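Local coordinates for protein superoxide reductase (Giardia intestinalis, PDB 4D7P) that probably reduces superoxide to hydrogen peroxide at a mononuclear iron centre, as a superoxide reductase of the desulfoferrodoxin family, at residues A[19-25]-A[93-99]; A[48-54]-A[65-71]. Residues are numbered along the deposited sequence.

Overall arrangement
The chain folds as an all-beta sandwich of two antiparallel sheets, and the two contacts, with centres about 9 Å apart, describe its two kinds of association. Contact 1 crosses between the sheets, setting 19-25 of the three-stranded sheet against 93-99 of the four-stranded one, and ends at the iron. Contact 2 lies within the four-stranded sheet, where 48-54 and 65-71 form a hairpin. In sequence the hairpin falls between the two segments of contact 1. Strands 48-57 and 90-99 are neighbours, so the contacts are joined by main-chain pairing, for instance between Leu94 and Phe54. One sheet thus carries an iron ligand on its inner strand 90-99 and a subunit interface on its outer strand 63-71.

Contact 1: A[19-25]-A[93-99]; sequences HVPEMKL and LLAVAYC. With FE (Fe (III) ion), chain B.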
loop_
_atom_site.group_PDB
_atom_site.type_symbol
_atom_site.label_atom_id
_atom_site.label_comp_id
_atom_site.label_asym_id
_atom_site.label_seq_id
_atom_site.Cartn_x
_atom_site.Cartn_y
_atom_site.Cartn_z
ATOM N N HIS A 19 20.167 5.418 -4.889
ATOM C CA HIS A 19 18.906 4.730 -4.649
ATOM C C HIS A 19 18.949 3.982 -3.298
ATOM O O HIS A 19 17.912 3.628 -2.744
ATOM C CB HIS A 19 18.598 3.732 -5.781
ATOM C CG HIS A 19 18.197 4.349 -7.094
ATOM N ND1 HIS A 19 19.116 4.722 -8.053
ATOM C CD2 HIS A 19 16.978 4.570 -7.645
ATOM C CE1 HIS A 19 18.480 5.188 -9.117
ATOM N NE2 HIS A 19 17.180 5.096 -8.901
ATOM N N VAL A 20 20.143 3.732 -2.768
ATOM C CA VAL A 20 20.252 2.818 -1.632
ATOM C C VAL A 20 19.649 3.380 -0.351
ATOM O O VAL A 20 20.062 4.434 0.114
ATOM C CB VAL A 20 21.701 2.441 -1.376
ATOM C CG1 VAL A 20 21.788 1.498 -0.170
ATOM C CG2 VAL A 20 22.285 1.800 -2.625
ATOM N N PRO A 21 18.664 2.672 0.229
ATOM C CA PRO A 21 17.994 3.189 1.429
ATOM C C PRO A 21 18.888 3.198 2.677
ATOM O O PRO A 21 19.068 2.156 3.314
ATOM C CB PRO A 21 16.806 2.228 1.609
ATOM C CG PRO A 21 17.233 0.964 0.939
ATOM C CD PRO A 21 18.091 1.389 -0.223
ATOM N N GLU A 22 19.443 4.364 3.013
ATOM C CA GLU A 22 20.168 4.534 4.275
ATOM C C GLU A 22 19.269 4.185 5.454
ATOM O O GLU A 22 18.126 4.621 5.511
ATOM C CB GLU A 22 20.680 5.972 4.432
ATOM C CG GLU A 22 21.622 6.175 5.632
ATOM C CD GLU A 22 21.844 7.651 5.997
ATOM O OE1 GLU A 22 20.846 8.374 6.227
ATOM O OE2 GLU A 22 23.018 8.085 6.076
ATOM N N MET A 23 19.788 3.397 6.388
ATOM C CA MET A 23 19.072 3.083 7.623
ATOM C C MET A 23 19.784 3.655 8.844
ATOM O O MET A 23 20.985 3.443 9.018
ATOM C CB MET A 23 18.929 1.569 7.791
ATOM C CG MET A 23 17.695 0.953 7.145
ATOM S SD MET A 23 17.664 -0.834 7.406
ATOM C CE MET A 23 19.001 -1.279 6.319
ATOM N N LYS A 24 19.054 4.381 9.685
ATOM C CA LYS A 24 19.576 4.790 10.991
ATOM C C LYS A 24 18.715 4.181 12.102
ATOM O O LYS A 24 17.496 4.337 12.096
ATOM C CB LYS A 24 19.628 6.317 11.117
ATOM C CG LYS A 24 20.513 6.993 10.054
ATOM C CD LYS A 24 21.545 7.918 10.683
ATOM C CE LYS A 24 22.632 8.307 9.696
ATOM N NZ LYS A 24 23.979 7.857 10.147
ATOM N N LEU A 25 19.358 3.500 13.051
ATOM C CA LEU A 25 18.658 2.760 14.105
ATOM C C LEU A 25 18.818 3.406 15.482
ATOM O O LEU A 25 19.938 3.616 15.951
ATOM C CB LEU A 25 19.170 1.322 14.144
ATOM C CG LEU A 25 18.567 0.332 15.136
ATOM C CD1 LEU A 25 17.116 0.048 14.772
ATOM C CD2 LEU A 25 19.399 -0.954 15.126
ATOM N N LEU A 93 17.966 -6.345 9.646
ATOM C CA LEU A 93 16.926 -5.584 8.947
ATOM C C LEU A 93 17.321 -5.379 7.488
ATOM O O LEU A 93 18.489 -5.106 7.175
ATOM C CB LEU A 93 16.698 -4.218 9.602
ATOM C CG LEU A 93 16.374 -4.221 11.084
ATOM C CD1 LEU A 93 16.242 -2.787 11.600
ATOM C CD2 LEU A 93 15.087 -5.000 11.282
ATOM N N LEU A 94 16.341 -5.496 6.606
ATOM C CA LEU A 94 16.559 -5.330 5.176
ATOM C C LEU A 94 15.631 -4.249 4.653
ATOM O O LEU A 94 14.412 -4.407 4.700
ATOM C CB LEU A 94 16.314 -6.649 4.424
ATOM C CG LEU A 94 16.347 -6.568 2.895
ATOM C CD1 LEU A 94 17.764 -6.286 2.393
ATOM C CD2 LEU A 94 15.762 -7.821 2.251
ATOM N N ALA A 95 16.200 -3.146 4.176
ATOM C CA ALA A 95 15.399 -2.083 3.572
ATOM C C ALA A 95 15.444 -2.242 2.064
ATOM O O ALA A 95 16.488 -2.582 1.506
ATOM C CB ALA A 95 15.917 -0.691 3.997
ATOM N N VAL A 96 14.318 -2.014 1.397
ATOM C CA VAL A 96 14.273 -2.147 -0.057
ATOM C C VAL A 96 13.519 -0.990 -0.710
ATOM O O VAL A 96 12.330 -0.785 -0.449
ATOM C CB VAL A 96 13.615 -3.476 -0.495
ATOM C CG1 VAL A 96 13.475 -3.507 -1.991
ATOM C CG2 VAL A 96 14.459 -4.670 -0.034
ATOM N N ALA A 97 14.223 -0.225 -1.540
ATOM C CA ALA A 97 13.626 0.914 -2.229
ATOM C C ALA A 97 13.370 0.565 -3.684
ATOM O O ALA A 97 14.217 -0.047 -4.327
ATOM C CB ALA A 97 14.530 2.141 -2.124
ATOM N N TYR A 98 12.202 0.951 -4.193
ATOM C CA TYR A 98 11.832 0.692 -5.584
ATOM C C TYR A 98 11.733 1.991 -6.373
ATOM O O TYR A 98 10.912 2.853 -6.057
ATOM C CB TYR A 98 10.488 -0.062 -5.675
ATOM C CG TYR A 98 9.805 0.110 -7.023
ATOM C CD1 TYR A 98 10.327 -0.488 -8.168
ATOM C CD2 TYR A 98 8.652 0.889 -7.157
ATOM C CE1 TYR A 98 9.729 -0.319 -9.414
ATOM C CE2 TYR A 98 8.040 1.057 -8.403
ATOM C CZ TYR A 98 8.593 0.451 -9.529
ATOM O OH TYR A 98 8.014 0.607 -10.777
ATOM N N CYS A 99 12.562 2.121 -7.400
ATOM C CA CYS A 99 12.494 3.258 -8.306
ATOM C C CYS A 99 11.912 2.793 -9.629
ATOM O O CYS A 99 12.303 1.743 -10.145
ATOM C CB CYS A 99 13.873 3.870 -8.517
ATOM S SG CYS A 99 13.965 4.991 -9.933
HETATM FE FE FE B . 15.950 6.288 -10.004
#
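Residues 93-99 face 19-25 across a beta sandwich: the strand axes approach to 7.4 Å with N-to-C directions 147° apart, and side chains rather than main-chain pairing fill the gap. Alternate residues of the second strand face inward. Leu93 comes first, its CD1 4.3 Å from Leu25 CD1 and its CB 4.1 Å from Met23 SD. At Ala95 the methyl CB lies 3.8 Å from Met23 SD and 3.7 Å from Pro21 CG; this small residue allows both larger side chains to settle on the strand. Ala97 continues the pattern, with CB 4.1 Å from Pro21 CD and 3.7 Å from His19 O. Cys99 then turns the apolar seam into a metal site. Its SG binds Fe(III) at 2.4 Å and His19 NE2 binds it at 2.0 Å, while Cys99 CB meets the edge of the imidazole, 3.3 Å from His19 CD2. With His40, His46 and His102 they form the four-histidine, one-cysteine centre of superoxide reductases, and Trp105 stacks on the His19 ring. Around this interface, strand 21-26 is paired with 29-34, whereas 90-99 runs between 48-57 and 103-110 in the facing sheet.

Contact 2: A[48-54]-A[65-71]; sequences IGTIRLF and ELGCQQI
Strands 48-54 and 65-71 run antiparallel, 167° between their directions and 4.6 Å between axes at closest approach. Ile51 and Gln69 form a hydrogen-bonded pair, Ile51 N to Gln69 O 2.9 Å and Gln69 N to Ile51 O 2.8 Å, flanked by the non-hydrogen-bonded pairs Thr50-Gln70 and Arg52-Cys68. Ile71 N donates to Gly49 O at 2.8 Å; beyond it a water joins Ile48 O and Ile71 O, 2.7 Å from each. At the other end Leu66 and Gly67 both oppose Leu53 in a classic beta bulge. Leu66 turns helical (phi/psi -86/-35), Gly67 is fully extended, Leu66 N reaches Leu53 O at 2.8 Å and Leu53 N reaches Gly67 O at 3.2 Å, so the register shifts and Phe54 pairs with Glu65. On the face of Arg52, an arginine with chi1 m, chi2 t and chi3 near 91° places NE 2.6 Å from Glu65 OE1 in a salt bridge. The t,t glutamate also makes an off-centre CH-pi contact, CG 4.2 Å from the ring centroid of Phe54 (chi1 m), and Cys68 SG sits 3.5 Å from Arg52 CG. The opposite face carries Ile51 and Leu53, which pack on strands 29-34 and 79-83 of the other sheet. This hairpin lies between strand 90-99, paired with 48-57, and a third subunit, whose strand pairs antiparallel with Gly67-Ile71 and continues the sheet across the interface.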
loop_
_atom_site.group_PDB
_atom_site.type_symbol
_atom_site.label_atom_id
_atom_site.label_comp_id
_atom_site.label_asym_id
_atom_site.label_seq_id
_atom_site.Cartn_x
_atom_site.Cartn_y
_atom_site.Cartn_z
ATOM N N ILE A 48 11.009 7.102 -6.412
ATOM C CA ILE A 48 11.017 5.905 -5.598
ATOM C C ILE A 48 9.624 5.818 -4.999
ATOM O O ILE A 48 9.182 6.701 -4.250
ATOM C CB ILE A 48 12.108 5.924 -4.518
ATOM C CG1 ILE A 48 13.456 5.600 -5.168
ATOM C CG2 ILE A 48 11.805 4.904 -3.418
ATOM C CD1 ILE A 48 14.645 5.887 -4.258
ATOM N N GLY A 49 8.914 4.772 -5.397
ATOM C CA GLY A 49 7.509 4.636 -5.084
ATOM C C GLY A 49 7.275 3.976 -3.749
ATOM O O GLY A 49 6.297 4.295 -3.057
ATOM N N THR A 50 8.149 3.043 -3.377
ATOM C CA THR A 50 7.988 2.372 -2.089
ATOM C C THR A 50 9.304 2.196 -1.376
ATOM O O THR A 50 10.348 2.040 -2.000
ATOM C CB THR A 50 7.337 0.952 -2.211
ATOM O OG1 THR A 50 8.160 0.110 -3.036
ATOM C CG2 THR A 50 5.909 1.024 -2.774
ATOM N N ILE A 51 9.232 2.209 -0.055
ATOM C CA ILE A 51 10.356 1.868 0.788
ATOM C C ILE A 51 9.803 0.815 1.725
ATOM O O ILE A 51 8.884 1.095 2.504
ATOM C CB ILE A 51 10.897 3.077 1.560
ATOM C CG1 ILE A 51 11.521 4.105 0.607
ATOM C CG2 ILE A 51 11.897 2.634 2.603
ATOM C CD1 ILE A 51 11.811 5.437 1.280
ATOM N N ARG A 52 10.298 -0.410 1.604
ATOM C CA ARG A 52 9.844 -1.492 2.469
ATOM C C ARG A 52 10.921 -1.853 3.451
ATOM O O ARG A 52 12.102 -1.796 3.110
ATOM C CB ARG A 52 9.464 -2.726 1.649
ATOM C CG ARG A 52 8.250 -2.521 0.796
ATOM C CD ARG A 52 8.306 -3.355 -0.453
ATOM N NE ARG A 52 7.693 -4.662 -0.272
ATOM C CZ ARG A 52 7.971 -5.709 -1.044
ATOM N NH1 ARG A 52 8.858 -5.572 -2.022
ATOM N NH2 ARG A 52 7.386 -6.888 -0.839
ATOM N N LEU A 53 10.508 -2.236 4.659
ATOM C CA LEU A 53 11.425 -2.718 5.680
ATOM C C LEU A 53 11.089 -4.159 6.039
ATOM O O LEU A 53 9.943 -4.482 6.352
ATOM C CB LEU A 53 11.378 -1.835 6.941
ATOM C CG LEU A 53 12.421 -2.194 8.009
ATOM C CD1 LEU A 53 13.829 -2.005 7.451
ATOM C CD2 LEU A 53 12.245 -1.379 9.302
ATOM N N PHE A 54 12.099 -5.017 5.973
ATOM C CA PHE A 54 11.964 -6.423 6.334
ATOM C C PHE A 54 12.792 -6.734 7.572
ATOM O O PHE A 54 13.900 -6.217 7.725
ATOM C CB PHE A 54 12.425 -7.341 5.194
ATOM C CG PHE A 54 11.634 -7.202 3.930
ATOM C CD1 PHE A 54 11.973 -6.244 2.984
ATOM C CD2 PHE A 54 10.575 -8.050 3.669
ATOM C CE1 PHE A 54 11.246 -6.117 1.820
ATOM C CE2 PHE A 54 9.841 -7.928 2.495
ATOM C CZ PHE A 54 10.175 -6.960 1.578
ATOM N N GLU A 65 8.166 -9.053 6.060
ATOM C CA GLU A 65 7.923 -7.645 5.771
ATOM C C GLU A 65 7.229 -7.000 6.949
ATOM O O GLU A 65 6.165 -7.438 7.378
ATOM C CB GLU A 65 7.087 -7.451 4.506
ATOM C CG GLU A 65 7.040 -5.979 4.088
ATOM C CD GLU A 65 6.189 -5.729 2.862
ATOM O OE1 GLU A 65 6.650 -6.000 1.739
ATOM O OE2 GLU A 65 5.053 -5.255 3.019
ATOM N N LEU A 66 7.852 -5.964 7.485
ATOM C CA LEU A 66 7.298 -5.275 8.635
ATOM C C LEU A 66 6.314 -4.220 8.195
ATOM O O LEU A 66 5.315 -3.974 8.883
ATOM C CB LEU A 66 8.414 -4.649 9.474
ATOM C CG LEU A 66 9.560 -5.619 9.789
ATOM C CD1 LEU A 66 10.636 -4.893 10.556
ATOM C CD2 LEU A 66 9.045 -6.822 10.574
ATOM N N GLY A 67 6.593 -3.591 7.055
ATOM C CA GLY A 67 5.690 -2.584 6.519
ATOM C C GLY A 67 6.211 -1.969 5.232
ATOM O O GLY A 67 7.288 -2.330 4.761
ATOM N N CYS A 68 5.441 -1.046 4.662
ATOM C CA CYS A 68 5.744 -0.494 3.350
ATOM C C CYS A 68 5.283 0.938 3.264
ATOM O O CYS A 68 4.077 1.209 3.355
ATOM C CB CYS A 68 5.081 -1.317 2.238
ATOM S SG CYS A 68 5.276 -0.634 0.540
ATOM N N GLN A 69 6.241 1.849 3.098
ATOM C CA GLN A 69 5.954 3.251 2.834
ATOM C C GLN A 69 5.745 3.457 1.344
ATOM O O GLN A 69 6.687 3.360 0.549
ATOM C CB GLN A 69 7.085 4.163 3.316
ATOM C CG GLN A 69 6.883 5.651 2.975
ATOM C CD GLN A 69 5.719 6.269 3.741
ATOM O OE1 GLN A 69 5.816 6.503 4.939
ATOM N NE2 GLN A 69 4.612 6.539 3.047
ATOM N N GLN A 70 4.507 3.756 0.973
ATOM C CA GLN A 70 4.190 4.099 -0.401
ATOM C C GLN A 70 4.130 5.625 -0.560
ATOM O O GLN A 70 3.621 6.349 0.312
ATOM C CB GLN A 70 2.877 3.422 -0.815
ATOM C CG GLN A 70 2.507 3.617 -2.287
ATOM C CD GLN A 70 1.656 4.854 -2.483
ATOM O OE1 GLN A 70 0.866 5.200 -1.616
ATOM N NE2 GLN A 70 1.834 5.542 -3.607
ATOM N N ILE A 71 4.703 6.119 -1.652
ATOM C CA ILE A 71 4.796 7.558 -1.886
ATOM C C ILE A 71 4.300 7.893 -3.284
ATOM O O ILE A 71 4.738 7.306 -4.261
ATOM C CB ILE A 71 6.241 8.057 -1.737
ATOM C CG1 ILE A 71 6.813 7.606 -0.391
ATOM C CG2 ILE A 71 6.311 9.579 -1.888
ATOM C CD1 ILE A 71 8.320 7.688 -0.316
HETATM O O HOH W 1 7.134 8.252 -5.188
#